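Local coordinates for putative phenazine biosynthesis PhzC/PhzF protein (Clostridium difficile, PDB 4DUN) that probably acts as an isomerase of the PhzF family, with a fold related to diaminopimelate epimerase, though its own substrate is not established, at residues Ile122-Ser127 and Thr171-Ile176; Asn132-Val137 and Arg145-Leu150; Asn209-Trp214 and His221-Ala226. All coordinates share one frame; numbering follows the deposited sequence. Where two conformers were deposited one is given.

Contacts 1 and 2 lie on one side of strand 147-150, and helix 207-218 of contact 3 packs on the other. All three are away from the predicted active-site residue Glu-47. Contacts 1 and 2 are neighbours, with centres about 7 Å apart. They meet through the backbone, where Gly-175 O lies 3.0 Å from Leu-147 N. Contact 3 is centred about 19 Å from contact 2 and about 20 Å from contact 1. Leu-147 and Leu-149 serve contact 2, while Ile-148 and Leu-150 reach helix 207-218, with Leu-150 CD1 3.6 Å from Trp-214 CZ2. Contacts 1 and 3 do not touch; their nearest atoms are about 7 Å apart.

Contact 1. Residues Ile122-Ser127 and Thr171-Ile176; sequences IEIELS and TDWLGI
Ile-124 and Leu-126 both reach the six-membered end of the Trp-173 indole. All contact between the two segments is apolar and is made by these three side chains. Ile-124 and Trp-173 approach from opposite directions. The delta methyl of Ile-124 does the touching: CD1 lies 3.6 Å from Trp-173 CZ2 and 4.1 Å from Trp-173 CH2. Its CG1 sits between the backbone N and the carbonyl carbon (chi1 60°), and this branch carries CD1 out to the indole. Leu-126 is not aimed straight at the indole from CB, yet its CD2 methyl ends 4.1 Å from Trp-173 CH2. Both methyls meet the ring obliquely. Within its own loop, Asp-172 CB lies over one face of the indole, 3.5 Å above the plane and offset toward the rim. The backbones stay well apart, with Leu-126 CA 11.2 Å from Asp-172 CA, and the gap is bridged by side chains from both segments.

The contact belongs to the diaminopimelate epimerase-like fold of the PhzF family. Strand 122-123 pairs with strand 140-143, which pairs in turn with strand 147-150. Strand 176-181 follows next. The loop leading into that last strand carries Trp-173, so the side chains meet across the two intervening strands. Leu-147 touches both Ile-124 and Trp-173.

Polar interactions fix the surroundings. Trp-173 NE1 is hydrogen-bonded to Ser-143 OG, which ties the pyrrole part of the indole to the end of strand 140-143. In the other segment, the Ser-127 side chain caps a backbone N at the start of helix 128-133, while its own N is hydrogen-bonded to Gln-130 OE1.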
ATOM      1  N   ILE A 122     -31.240  -6.874 -14.265  1.00 19.70           N
ATOM      2  CA  ILE A 122     -32.688  -6.871 -14.108  1.00 20.10           C
ATOM      3  C   ILE A 122     -33.091  -5.792 -13.113  1.00 23.62           C
ATOM      4  O   ILE A 122     -32.503  -5.712 -12.021  1.00 23.11           O
ATOM      5  CB  ILE A 122     -33.195  -8.279 -13.668  1.00 23.62           C
ATOM      6  CG1 ILE A 122     -33.002  -9.313 -14.817  1.00 25.34           C
ATOM      7  CG2 ILE A 122     -34.677  -8.217 -13.195  1.00 23.15           C
ATOM      8  CD1 ILE A 122     -33.471 -10.715 -14.509  1.00 36.19           C
ATOM      9  N   GLU A 123     -34.137  -5.005 -13.465  1.00 20.06           N
ATOM     10  CA  GLU A 123     -34.690  -3.972 -12.591  1.00 20.46           C
ATOM     11  C   GLU A 123     -35.325  -4.606 -11.358  1.00 24.03           C
ATOM     12  O   GLU A 123     -36.072  -5.571 -11.484  1.00 23.04           O
ATOM     13  CB  GLU A 123     -35.725  -3.114 -13.341  1.00 22.24           C
ATOM     14  CG  GLU A 123     -36.172  -1.869 -12.589  1.00 30.25           C
ATOM     15  CD  GLU A 123     -37.047  -0.908 -13.370  1.00 53.96           C
ATOM     16  OE1 GLU A 123     -37.611  -1.308 -14.416  1.00 43.12           O
ATOM     17  OE2 GLU A 123     -37.191   0.246 -12.912  1.00 57.40           O
ATOM     18  N   ILE A 124     -35.021  -4.075 -10.166  1.00 21.94           N
ATOM     19  CA  ILE A 124     -35.602  -4.609  -8.928  1.00 22.93           C
ATOM     20  C   ILE A 124     -36.164  -3.460  -8.085  1.00 29.64           C
ATOM     21  O   ILE A 124     -35.904  -2.287  -8.367  1.00 29.67           O
ATOM     22  CB  ILE A 124     -34.600  -5.467  -8.093  1.00 25.67           C
ATOM     23  CG1 ILE A 124     -33.347  -4.641  -7.651  1.00 25.87           C
ATOM     24  CG2 ILE A 124     -34.222  -6.778  -8.811  1.00 26.46           C
ATOM     25  CD1 ILE A 124     -32.552  -5.192  -6.439  1.00 29.29           C
ATOM     26  N   GLU A 125     -36.902  -3.816  -7.043  1.00 29.45           N
ATOM     27  CA  GLU A 125     -37.426  -2.901  -6.045  1.00 31.08           C
ATOM     28  C   GLU A 125     -36.750  -3.241  -4.735  1.00 36.82           C
ATOM     29  O   GLU A 125     -36.828  -4.388  -4.293  1.00 38.93           O
ATOM     30  CB  GLU A 125     -38.953  -3.016  -5.929  1.00 33.65           C
ATOM     31  CG  GLU A 125     -39.714  -2.245  -6.989  1.00 42.50           C
ATOM     32  CD  GLU A 125     -41.166  -2.645  -7.168  1.00 59.58           C
ATOM     33  OE1 GLU A 125     -41.740  -2.290  -8.224  1.00 56.84           O
ATOM     34  OE2 GLU A 125     -41.724  -3.326  -6.274  1.00 40.22           O
ATOM     35  N   LEU A 126     -36.049  -2.277  -4.134  1.00 31.55           N
ATOM     36  CA  LEU A 126     -35.407  -2.510  -2.842  1.00 31.20           C
ATOM     37  C   LEU A 126     -36.437  -2.464  -1.733  1.00 37.30           C
ATOM     38  O   LEU A 126     -37.369  -1.659  -1.797  1.00 37.20           O
ATOM     39  CB  LEU A 126     -34.320  -1.462  -2.549  1.00 30.22           C
ATOM     40  CG  LEU A 126     -33.110  -1.420  -3.468  1.00 32.86           C
ATOM     41  CD1 LEU A 126     -32.231  -0.263  -3.108  1.00 32.67           C
ATOM     42  CD2 LEU A 126     -32.296  -2.712  -3.398  1.00 34.10           C
ATOM     43  N   SER A 127     -36.230  -3.279  -0.686  1.00 35.85           N
ATOM     44  CA  SER A 127     -37.060  -3.281   0.515  1.00 37.58           C
ATOM     45  C   SER A 127     -36.831  -1.962   1.274  1.00 43.44           C
ATOM     46  O   SER A 127     -35.752  -1.379   1.114  1.00 41.37           O
ATOM     47  CB  SER A 127     -36.693  -4.471   1.402  1.00 41.81           C
ATOM     48  OG  SER A 127     -35.374  -4.330   1.908  1.00 48.49           O
ATOM     49  N   THR A 171     -25.734  -7.613   1.715  1.00 41.14           N
ATOM     50  CA  THR A 171     -25.091  -8.919   1.513  1.00 41.94           C
ATOM     51  C   THR A 171     -25.501  -9.664   0.229  1.00 44.83           C
ATOM     52  O   THR A 171     -24.813 -10.612  -0.153  1.00 45.01           O
ATOM     53  CB  THR A 171     -25.355  -9.830   2.728  1.00 51.67           C
ATOM     54  OG1 THR A 171     -26.763  -9.893   2.990  1.00 50.96           O
ATOM     55  CG2 THR A 171     -24.599  -9.375   3.979  1.00 52.21           C
ATOM     56  N   ASP A 172     -26.584  -9.244  -0.441  1.00 40.46           N
ATOM     57  CA  ASP A 172     -27.047  -9.887  -1.675  1.00 39.68           C
ATOM     58  C   ASP A 172     -26.138  -9.598  -2.886  1.00 40.00           C
ATOM     59  O   ASP A 172     -26.260 -10.295  -3.890  1.00 39.79           O
ATOM     60  CB  ASP A 172     -28.483  -9.442  -2.006  1.00 41.23           C
ATOM     61  CG  ASP A 172     -29.574 -10.451  -1.713  1.00 51.86           C
ATOM     62  OD1 ASP A 172     -29.292 -11.451  -1.003  1.00 51.15           O
ATOM     63  OD2 ASP A 172     -30.719 -10.233  -2.173  1.00 59.16           O
ATOM     64  N   TRP A 173     -25.234  -8.596  -2.793  1.00 34.42           N
ATOM     65  CA  TRP A 173     -24.378  -8.179  -3.911  1.00 31.78           C
ATOM     66  C   TRP A 173     -22.890  -8.103  -3.529  1.00 36.16           C
ATOM     67  O   TRP A 173     -22.570  -7.902  -2.358  1.00 37.43           O
ATOM     68  CB  TRP A 173     -24.865  -6.817  -4.458  1.00 28.23           C
ATOM     69  CG  TRP A 173     -26.281  -6.890  -4.957  1.00 29.71           C
ATOM     70  CD1 TRP A 173     -26.701  -7.399  -6.151  1.00 32.47           C
ATOM     71  CD2 TRP A 173     -27.470  -6.607  -4.201  1.00 30.75           C
ATOM     72  NE1 TRP A 173     -28.076  -7.384  -6.216  1.00 32.71           N
ATOM     73  CE2 TRP A 173     -28.574  -6.921  -5.024  1.00 35.01           C
ATOM     74  CE3 TRP A 173     -27.709  -6.069  -2.922  1.00 33.14           C
ATOM     75  CZ2 TRP A 173     -29.898  -6.745  -4.601  1.00 35.99           C
ATOM     76  CZ3 TRP A 173     -29.020  -5.885  -2.506  1.00 36.20           C
ATOM     77  CH2 TRP A 173     -30.098  -6.212  -3.343  1.00 37.59           C
ATOM     78  N   LEU A 174     -21.989  -8.286  -4.522  1.00 31.04           N
ATOM     79  CA  LEU A 174     -20.538  -8.234  -4.300  1.00 30.98           C
ATOM     80  C   LEU A 174     -20.082  -6.783  -4.107  1.00 31.97           C
ATOM     81  O   LEU A 174     -19.440  -6.455  -3.109  1.00 32.49           O
ATOM     82  CB  LEU A 174     -19.754  -8.902  -5.459  1.00 30.96           C
ATOM     83  CG  LEU A 174     -18.200  -8.786  -5.396  1.00 35.59           C
ATOM     84  CD1 LEU A 174     -17.618  -9.557  -4.220  1.00 38.01           C
ATOM     85  CD2 LEU A 174     -17.558  -9.282  -6.680  1.00 35.95           C
ATOM     86  N   GLY A 175     -20.402  -5.950  -5.080  1.00 25.71           N
ATOM     87  CA  GLY A 175     -20.065  -4.536  -5.079  1.00 24.34           C
ATOM     88  C   GLY A 175     -21.285  -3.668  -5.297  1.00 26.15           C
ATOM     89  O   GLY A 175     -22.352  -4.155  -5.688  1.00 24.57           O
ATOM     90  N   ILE A 176     -21.127  -2.377  -5.037  1.00 22.06           N
ATOM     91  CA  ILE A 176     -22.189  -1.385  -5.201  1.00 21.17           C
ATOM     92  C   ILE A 176     -21.738  -0.425  -6.286  1.00 23.26           C
ATOM     93  O   ILE A 176     -20.712   0.249  -6.133  1.00 22.08           O
ATOM     94  CB  ILE A 176     -22.526  -0.637  -3.869  1.00 24.58           C
ATOM     95  CG1 ILE A 176     -22.746  -1.607  -2.662  1.00 26.23           C
ATOM     96  CG2 ILE A 176     -23.678   0.359  -4.056  1.00 23.84           C
ATOM     97  CD1 ILE A 176     -23.898  -2.674  -2.791  1.00 28.76           C
TER

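Contact 2. Residues Asn132-Val137 and Arg145-Leu150; sequences NLIGCV and RDLILL
Ile-134 leans onto Leu-149 and Leu-147 just past the end of helix 128-133. Its side chain can be followed outward. CB already packs against Leu-149 CD1, at 3.8 Å. The CG2 branch stands beside the backbone N and meets Leu-147 CD2 at 3.8 Å. It also lies near both methyls of Leu-149. The other branch, through CG1, sits between the backbone N and the carbonyl carbon (chi1 57°). It ends at CD1, which is 4.2 Å from Leu-149 CD2. Ile-134 and Leu-147 cross at about a right angle.

Cys-136 adds a second hold on the same leucine. Its SG is 3.8 Å from Leu-149 CD1, so that methyl is shared between a sulfur and an isoleucine. Gly-135 lies between these two residues. Its positive phi turns the chain out of the helix, and Ile-134 and Cys-136 both point toward the strand. The carbonyl oxygen of Ile-134 is hydrogen-bonded to Tyr-160 OH.

At the start of the other segment, Arg-145 grips Asp-146 side-on. NH1 reaches OD2 on its syn lone pair at 2.8 Å, while NE meets the same OD2 from above the carboxylate plane at 3.2 Å. Asp-146 OD1 is hydrogen-bonded to Tyr-191 OH, and Arg-145 NH1 also to Ser-205 OG.

Leu-147 and Leu-149 face the segment after helix 128-133, while Ile-148 and Leu-150 face helix 207-218. This two-sided strand suits the diaminopimelate epimerase-like fold, in which curved sheet wraps a central helix.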
ATOM      1  N   ASN A 132     -32.656   2.231   2.814  1.00 37.00           N
ATOM      2  CA  ASN A 132     -32.003   3.032   3.842  1.00 37.99           C
ATOM      3  C   ASN A 132     -30.494   2.717   3.920  1.00 40.37           C
ATOM      4  O   ASN A 132     -29.752   3.500   4.503  1.00 41.71           O
ATOM      5  CB  ASN A 132     -32.681   2.828   5.201  1.00 43.69           C
ATOM      6  CG  ASN A 132     -34.028   3.526   5.333  1.00 70.94           C
ATOM      7  OD1 ASN A 132     -34.396   4.408   4.540  1.00 61.98           O
ATOM      8  ND2 ASN A 132     -34.787   3.166   6.366  1.00 65.81           N
ATOM      9  N   LEU A 133     -30.035   1.592   3.335  1.00 34.14           N
ATOM     10  CA  LEU A 133     -28.612   1.233   3.386  1.00 33.01           C
ATOM     11  C   LEU A 133     -27.794   1.799   2.212  1.00 33.44           C
ATOM     12  O   LEU A 133     -26.570   1.900   2.328  1.00 31.86           O
ATOM     13  CB  LEU A 133     -28.420  -0.294   3.426  1.00 33.10           C
ATOM     14  CG  LEU A 133     -29.035  -1.046   4.623  1.00 39.85           C
ATOM     15  CD1 LEU A 133     -29.063  -2.536   4.357  1.00 39.50           C
ATOM     16  CD2 LEU A 133     -28.336  -0.700   5.938  1.00 43.32           C
ATOM     17  N   ILE A 134     -28.453   2.149   1.091  1.00 28.77           N
ATOM     18  CA  ILE A 134     -27.757   2.609  -0.124  1.00 25.85           C
ATOM     19  C   ILE A 134     -27.220   4.054  -0.041  1.00 29.93           C
ATOM     20  O   ILE A 134     -26.338   4.406  -0.830  1.00 29.03           O
ATOM     21  CB  ILE A 134     -28.597   2.398  -1.409  1.00 27.35           C
ATOM     22  CG1 ILE A 134     -29.972   3.111  -1.332  1.00 28.00           C
ATOM     23  CG2 ILE A 134     -28.717   0.887  -1.732  1.00 27.94           C
ATOM     24  CD1 ILE A 134     -30.707   3.159  -2.658  1.00 28.16           C
ATOM     25  N   GLY A 135     -27.731   4.856   0.894  1.00 29.01           N
ATOM     26  CA  GLY A 135     -27.261   6.217   1.128  1.00 29.53           C
ATOM     27  C   GLY A 135     -27.472   7.204  -0.000  1.00 31.74           C
ATOM     28  O   GLY A 135     -26.633   8.082  -0.218  1.00 30.49           O
ATOM     29  N   CYS A 136     -28.578   7.037  -0.750  1.00 28.13           N
ATOM     30  CA  CYS A 136     -28.981   7.905  -1.860  1.00 26.56           C
ATOM     31  C   CYS A 136     -30.399   7.541  -2.265  1.00 29.77           C
ATOM     32  O   CYS A 136     -30.934   6.538  -1.785  1.00 28.51           O
ATOM     33  CB  CYS A 136     -28.008   7.791  -3.042  1.00 24.74           C
ATOM     34  SG  CYS A 136     -27.972   6.153  -3.818  1.00 27.19           S
ATOM     35  N   VAL A 137     -31.018   8.369  -3.124  1.00 26.64           N
ATOM     36  CA  VAL A 137     -32.339   8.101  -3.684  1.00 26.24           C
ATOM     37  C   VAL A 137     -32.139   7.984  -5.204  1.00 29.72           C
ATOM     38  O   VAL A 137     -32.120   8.988  -5.924  1.00 29.94           O
ATOM     39  CB  VAL A 137     -33.464   9.095  -3.287  1.00 31.35           C
ATOM     40  CG1 VAL A 137     -34.803   8.658  -3.894  1.00 31.01           C
ATOM     41  CG2 VAL A 137     -33.592   9.211  -1.768  1.00 33.13           C
ATOM     42  N   ARG A 145     -24.457  -9.435 -10.361  1.00 23.57           N
ATOM     43  CA  ARG A 145     -23.462  -9.836  -9.346  1.00 23.53           C
ATOM     44  C   ARG A 145     -23.356  -8.662  -8.335  1.00 26.00           C
ATOM     45  O   ARG A 145     -23.324  -8.860  -7.118  1.00 26.25           O
ATOM     46  CB  ARG A 145     -22.110 -10.117 -10.016  1.00 24.08           C
ATOM     47  CG  ARG A 145     -20.993 -10.470  -9.030  1.00 29.40           C
ATOM     48  CD  ARG A 145     -19.620 -10.305  -9.642  1.00 30.99           C
ATOM     49  NE  ARG A 145     -19.303  -8.901  -9.922  1.00 32.19           N
ATOM     50  CZ  ARG A 145     -18.229  -8.502 -10.594  1.00 40.36           C
ATOM     51  NH1 ARG A 145     -18.024  -7.211 -10.820  1.00 26.59           N
ATOM     52  NH2 ARG A 145     -17.343  -9.388 -11.030  1.00 30.41           N
ATOM     53  N   ASP A 146     -23.401  -7.440  -8.885  1.00 21.52           N
ATOM     54  CA  ASP A 146     -23.352  -6.172  -8.164  1.00 20.68           C
ATOM     55  C   ASP A 146     -24.714  -5.481  -8.166  1.00 24.37           C
ATOM     56  O   ASP A 146     -25.572  -5.763  -9.020  1.00 22.72           O
ATOM     57  CB  ASP A 146     -22.319  -5.239  -8.827  1.00 21.44           C
ATOM     58  CG  ASP A 146     -20.941  -5.852  -9.002  1.00 25.02           C
ATOM     59  OD1 ASP A 146     -20.341  -6.259  -7.986  1.00 27.80           O
ATOM     60  OD2 ASP A 146     -20.482  -5.949 -10.156  1.00 22.93           O
ATOM     61  N   LEU A 147     -24.900  -4.554  -7.216  1.00 21.40           N
ATOM     62  CA  LEU A 147     -26.103  -3.724  -7.151  1.00 20.61           C
ATOM     63  C   LEU A 147     -25.840  -2.478  -7.980  1.00 22.27           C
ATOM     64  O   LEU A 147     -24.769  -1.868  -7.851  1.00 21.71           O
ATOM     65  CB  LEU A 147     -26.453  -3.354  -5.701  1.00 21.63           C
ATOM     66  CG  LEU A 147     -27.687  -2.477  -5.492  1.00 25.24           C
ATOM     67  CD1 LEU A 147     -28.976  -3.216  -5.890  1.00 25.02           C
ATOM     68  CD2 LEU A 147     -27.795  -2.048  -4.013  1.00 30.37           C
ATOM     69  N   ILE A 148     -26.775  -2.130  -8.870  1.00 19.16           N
ATOM     70  CA  ILE A 148     -26.585  -0.983  -9.755  1.00 18.15           C
ATOM     71  C   ILE A 148     -27.601   0.091  -9.402  1.00 22.24           C
ATOM     72  O   ILE A 148     -28.810  -0.151  -9.487  1.00 22.30           O
ATOM     73  CB  ILE A 148     -26.672  -1.407 -11.242  1.00 19.86           C
ATOM     74  CG1 ILE A 148     -25.620  -2.515 -11.546  1.00 21.89           C
ATOM     75  CG2 ILE A 148     -26.489  -0.186 -12.176  1.00 19.44           C
ATOM     76  CD1 ILE A 148     -25.945  -3.382 -12.697  1.00 29.49           C
ATOM     77  N   LEU A 149     -27.097   1.278  -9.042  1.00 17.77           N
ATOM     78  CA  LEU A 149     -27.932   2.425  -8.673  1.00 18.67           C
ATOM     79  C   LEU A 149     -27.825   3.497  -9.720  1.00 24.51           C
ATOM     80  O   LEU A 149     -26.750   4.080  -9.923  1.00 23.35           O
ATOM     81  CB  LEU A 149     -27.537   2.992  -7.284  1.00 19.69           C
ATOM     82  CG  LEU A 149     -27.431   1.969  -6.112  1.00 23.02           C
ATOM     83  CD1 LEU A 149     -26.908   2.635  -4.838  1.00 24.44           C
ATOM     84  CD2 LEU A 149     -28.763   1.260  -5.859  1.00 24.06           C
ATOM     85  N   LEU A 150     -28.930   3.728 -10.427  1.00 22.45           N
ATOM     86  CA  LEU A 150     -28.967   4.770 -11.441  1.00 22.07           C
ATOM     87  C   LEU A 150     -29.222   6.106 -10.765  1.00 25.06           C
ATOM     88  O   LEU A 150     -30.284   6.307 -10.169  1.00 24.04           O
ATOM     89  CB  LEU A 150     -30.024   4.469 -12.534  1.00 22.68           C
ATOM     90  CG  LEU A 150     -30.244   5.598 -13.558  1.00 27.94           C
ATOM     91  CD1 LEU A 150     -29.053   5.718 -14.529  1.00 27.25           C
ATOM     92  CD2 LEU A 150     -31.540   5.425 -14.304  1.00 31.12           C
TER

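Contact 3. Residues Asn209-Trp214 and His221-Ala226; sequences NLIPYW and HKMVAA
Met-223 reaches from its strand into the side of the helix at Ile-211 and Trp-214. This helix, 207-218, probably corresponds to the central helix of a domain in the diaminopimelate epimerase-like fold, where the surrounding sheet curves around it. A short turn joins the end of the helix to strand 222-227, which packs back against it.

The contact is van der Waals packing, mostly apolar, and rests on one side chain. Met-223 CG is beside the backbone N (chi1 -65°), and the chain runs extended to SD. It then bends at chi3 (-76°), so SD and CE touch different residues. SD lies 4.0 Å from Trp-214 CB and slightly nearer to Trp-214 C. It therefore meets the root of the tryptophan, whose indole leads away from the strand. CE lies beside Ile-211 CG2, at 4.0 Å. Ile-211 also packs on Cys-237 and Val-239 of the next strand.

Other rings gather around the Trp-214 indole. Tyr-213 CE2 stands 3.7 Å above the Trp-214 ring plane, over its centre. Phe-187 stacks with this indole, and Met-223 touches Phe-187 as well.

Polar bonds hold the surroundings. Trp-214 NE1 is hydrogen-bonded to Thr-179 OG1, which ties the pyrrole part of the indole to strand 176-181. The helix is kinked at Pro-212, whose N has no hydrogen bond to the preceding turn. The next hydrogen bonds follow at once, with Trp-214 N 2.9 Å from Leu-210 O. The closest approach between the segments is from methyl to carbonyl: Met-223 CE lies 3.5 Å from Ile-211 O.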
ATOM      1  N   ASN A 209     -22.465  -5.385 -17.269  1.00 18.90           N
ATOM      2  CA  ASN A 209     -23.828  -4.908 -17.048  1.00 19.13           C
ATOM      3  C   ASN A 209     -24.040  -3.521 -17.614  1.00 21.30           C
ATOM      4  O   ASN A 209     -25.103  -3.249 -18.160  1.00 21.17           O
ATOM      5  CB  ASN A 209     -24.167  -4.834 -15.555  1.00 23.03           C
ATOM      6  CG  ASN A 209     -23.895  -6.056 -14.715  1.00 32.86           C
ATOM      7  OD1 ASN A 209     -23.398  -5.930 -13.600  1.00 26.07           O
ATOM      8  ND2 ASN A 209     -24.296  -7.244 -15.169  1.00 25.10           N
ATOM      9  N   LEU A 210     -23.077  -2.607 -17.390  1.00 18.42           N
ATOM     10  CA  LEU A 210     -23.252  -1.205 -17.758  1.00 17.82           C
ATOM     11  C   LEU A 210     -23.353  -1.016 -19.254  1.00 20.43           C
ATOM     12  O   LEU A 210     -24.164  -0.197 -19.697  1.00 20.09           O
ATOM     13  CB  LEU A 210     -22.130  -0.315 -17.171  1.00 18.20           C
ATOM     14  CG  LEU A 210     -22.106  -0.197 -15.635  1.00 21.92           C
ATOM     15  CD1 LEU A 210     -20.834   0.522 -15.169  1.00 22.39           C
ATOM     16  CD2 LEU A 210     -23.388   0.517 -15.079  1.00 20.73           C
ATOM     17  N   ILE A 211     -22.583  -1.798 -20.038  1.00 15.61           N
ATOM     18  CA  ILE A 211     -22.589  -1.682 -21.505  1.00 15.24           C
ATOM     19  C   ILE A 211     -23.986  -2.051 -22.068  1.00 21.30           C
ATOM     20  O   ILE A 211     -24.551  -1.179 -22.733  1.00 20.50           O
ATOM     21  CB  ILE A 211     -21.451  -2.464 -22.187  1.00 17.69           C
ATOM     22  CG1 ILE A 211     -20.063  -1.826 -21.828  1.00 17.84           C
ATOM     23  CG2 ILE A 211     -21.672  -2.552 -23.705  1.00 18.67           C
ATOM     24  CD1 ILE A 211     -18.849  -2.694 -22.245  1.00 19.05           C
ATOM     25  N   PRO A 212     -24.587  -3.261 -21.839  1.00 18.80           N
ATOM     26  CA  PRO A 212     -25.928  -3.517 -22.410  1.00 19.47           C
ATOM     27  C   PRO A 212     -26.957  -2.523 -21.888  1.00 22.93           C
ATOM     28  O   PRO A 212     -27.822  -2.093 -22.651  1.00 23.40           O
ATOM     29  CB  PRO A 212     -26.260  -4.952 -21.959  1.00 20.89           C
ATOM     30  CG  PRO A 212     -25.342  -5.216 -20.790  1.00 24.03           C
ATOM     31  CD  PRO A 212     -24.086  -4.447 -21.112  1.00 19.78           C
ATOM     32  N   TYR A 213     -26.856  -2.141 -20.619  1.00 19.61           N
ATOM     33  CA  TYR A 213     -27.813  -1.183 -20.083  1.00 20.15           C
ATOM     34  C   TYR A 213     -27.777   0.199 -20.740  1.00 23.33           C
ATOM     35  O   TYR A 213     -28.806   0.704 -21.154  1.00 22.70           O
ATOM     36  CB  TYR A 213     -27.658  -1.016 -18.570  1.00 21.80           C
ATOM     37  CG  TYR A 213     -28.544   0.088 -18.062  1.00 24.99           C
ATOM     38  CD1 TYR A 213     -29.887  -0.134 -17.819  1.00 28.11           C
ATOM     39  CD2 TYR A 213     -28.055   1.366 -17.894  1.00 26.42           C
ATOM     40  CE1 TYR A 213     -30.714   0.891 -17.388  1.00 28.66           C
ATOM     41  CE2 TYR A 213     -28.863   2.389 -17.470  1.00 28.53           C
ATOM     42  CZ  TYR A 213     -30.194   2.155 -17.214  1.00 38.14           C
ATOM     43  OH  TYR A 213     -30.992   3.196 -16.794  1.00 38.16           O
ATOM     44  N   TRP A 214     -26.591   0.779 -20.895  1.00 19.51           N
ATOM     45  CA  TRP A 214     -26.476   2.087 -21.536  1.00 20.16           C
ATOM     46  C   TRP A 214     -26.606   1.988 -23.053  1.00 24.44           C
ATOM     47  O   TRP A 214     -27.106   2.934 -23.675  1.00 23.71           O
ATOM     48  CB  TRP A 214     -25.190   2.798 -21.109  1.00 18.63           C
ATOM     49  CG  TRP A 214     -25.259   3.311 -19.698  1.00 18.92           C
ATOM     50  CD1 TRP A 214     -24.598   2.820 -18.608  1.00 20.96           C
ATOM     51  CD2 TRP A 214     -26.081   4.388 -19.218  1.00 19.46           C
ATOM     52  NE1 TRP A 214     -24.903   3.568 -17.493  1.00 20.59           N
ATOM     53  CE2 TRP A 214     -25.842   4.510 -17.830  1.00 22.87           C
ATOM     54  CE3 TRP A 214     -26.996   5.264 -19.830  1.00 21.68           C
ATOM     55  CZ2 TRP A 214     -26.482   5.469 -17.044  1.00 22.72           C
ATOM     56  CZ3 TRP A 214     -27.639   6.206 -19.044  1.00 23.36           C
ATOM     57  CH2 TRP A 214     -27.358   6.326 -17.676  1.00 23.37           C
ATOM     58  N   HIS A 221     -23.863   1.233 -30.060  1.00 30.17           N
ATOM     59  CA  HIS A 221     -23.131  -0.032 -29.925  1.00 30.81           C
ATOM     60  C   HIS A 221     -21.694   0.222 -29.477  1.00 31.31           C
ATOM     61  O   HIS A 221     -21.087  -0.668 -28.896  1.00 29.66           O
ATOM     62  CB  HIS A 221     -23.158  -0.853 -31.217  1.00 34.38           C
ATOM     63  CG  HIS A 221     -24.443  -1.596 -31.432  1.00 40.58           C
ATOM     64  ND1 HIS A 221     -24.935  -1.822 -32.701  1.00 45.00           N
ATOM     65  CD2 HIS A 221     -25.295  -2.142 -30.529  1.00 43.47           C
ATOM     66  CE1 HIS A 221     -26.062  -2.499 -32.535  1.00 45.50           C
ATOM     67  NE2 HIS A 221     -26.321  -2.708 -31.243  1.00 44.82           N
ATOM     68  N   LYS A 222     -21.158   1.426 -29.756  1.00 27.33           N
ATOM     69  CA  LYS A 222     -19.813   1.851 -29.360  1.00 25.72           C
ATOM     70  C   LYS A 222     -19.948   3.046 -28.463  1.00 27.56           C
ATOM     71  O   LYS A 222     -20.615   4.016 -28.834  1.00 27.59           O
ATOM     72  CB  LYS A 222     -18.944   2.192 -30.575  1.00 29.56           C
ATOM     73  CG  LYS A 222     -18.460   0.984 -31.365  1.00 46.73           C
ATOM     74  CD  LYS A 222     -17.483   1.376 -32.476  1.00 55.36           C
ATOM     75  CE  LYS A 222     -16.072   1.630 -31.990  1.00 64.46           C
ATOM     76  NZ  LYS A 222     -15.171   2.008 -33.109  1.00 79.74           N
ATOM     77  N   MET A 223     -19.349   2.976 -27.279  1.00 21.64           N
ATOM     78  CA  MET A 223     -19.440   4.033 -26.275  1.00 20.46           C
ATOM     79  C   MET A 223     -18.143   4.213 -25.537  1.00 25.39           C
ATOM     80  O   MET A 223     -17.278   3.328 -25.563  1.00 22.85           O
ATOM     81  CB  MET A 223     -20.540   3.682 -25.231  1.00 20.88           C
ATOM     82  CG  MET A 223     -21.953   3.638 -25.782  1.00 23.33           C
ATOM     83  SD  MET A 223     -23.144   3.019 -24.567  1.00 25.29           S
ATOM     84  CE  MET A 223     -22.754   1.230 -24.615  1.00 21.54           C
ATOM     85  N   VAL A 224     -18.000   5.360 -24.862  0.50 22.61           N
ATOM     86  CA  VAL A 224     -16.867   5.616 -23.986  0.50 21.10           C
ATOM     87  C   VAL A 224     -17.458   5.834 -22.590  0.50 24.76           C
ATOM     88  O   VAL A 224     -18.492   6.495 -22.442  0.50 24.49           O
ATOM     89  CB  VAL A 224     -15.908   6.754 -24.450  0.50 25.39           C
ATOM     90  CG1 VAL A 224     -16.550   8.141 -24.336  0.50 25.59           C
ATOM     91  CG2 VAL A 224     -14.580   6.691 -23.689  0.50 24.72           C
ATOM     92  N   ALA A 225     -16.833   5.222 -21.590  1.00 20.82           N
ATOM     93  CA  ALA A 225     -17.255   5.313 -20.194  1.00 20.23           C
ATOM     94  C   ALA A 225     -16.119   5.837 -19.347  1.00 22.85           C
ATOM     95  O   ALA A 225     -14.945   5.614 -19.657  1.00 22.62           O
ATOM     96  CB  ALA A 225     -17.684   3.941 -19.686  1.00 20.09           C
ATOM     97  N   ALA A 226     -16.463   6.510 -18.271  1.00 19.49           N
ATOM     98  CA  ALA A 226     -15.468   6.965 -17.304  1.00 18.51           C
ATOM     99  C   ALA A 226     -15.819   6.366 -15.965  1.00 20.48           C
ATOM    100  O   ALA A 226     -16.999   6.177 -15.653  1.00 20.75           O
ATOM    101  CB  ALA A 226     -15.439   8.498 -17.220  1.00 19.90           C
TER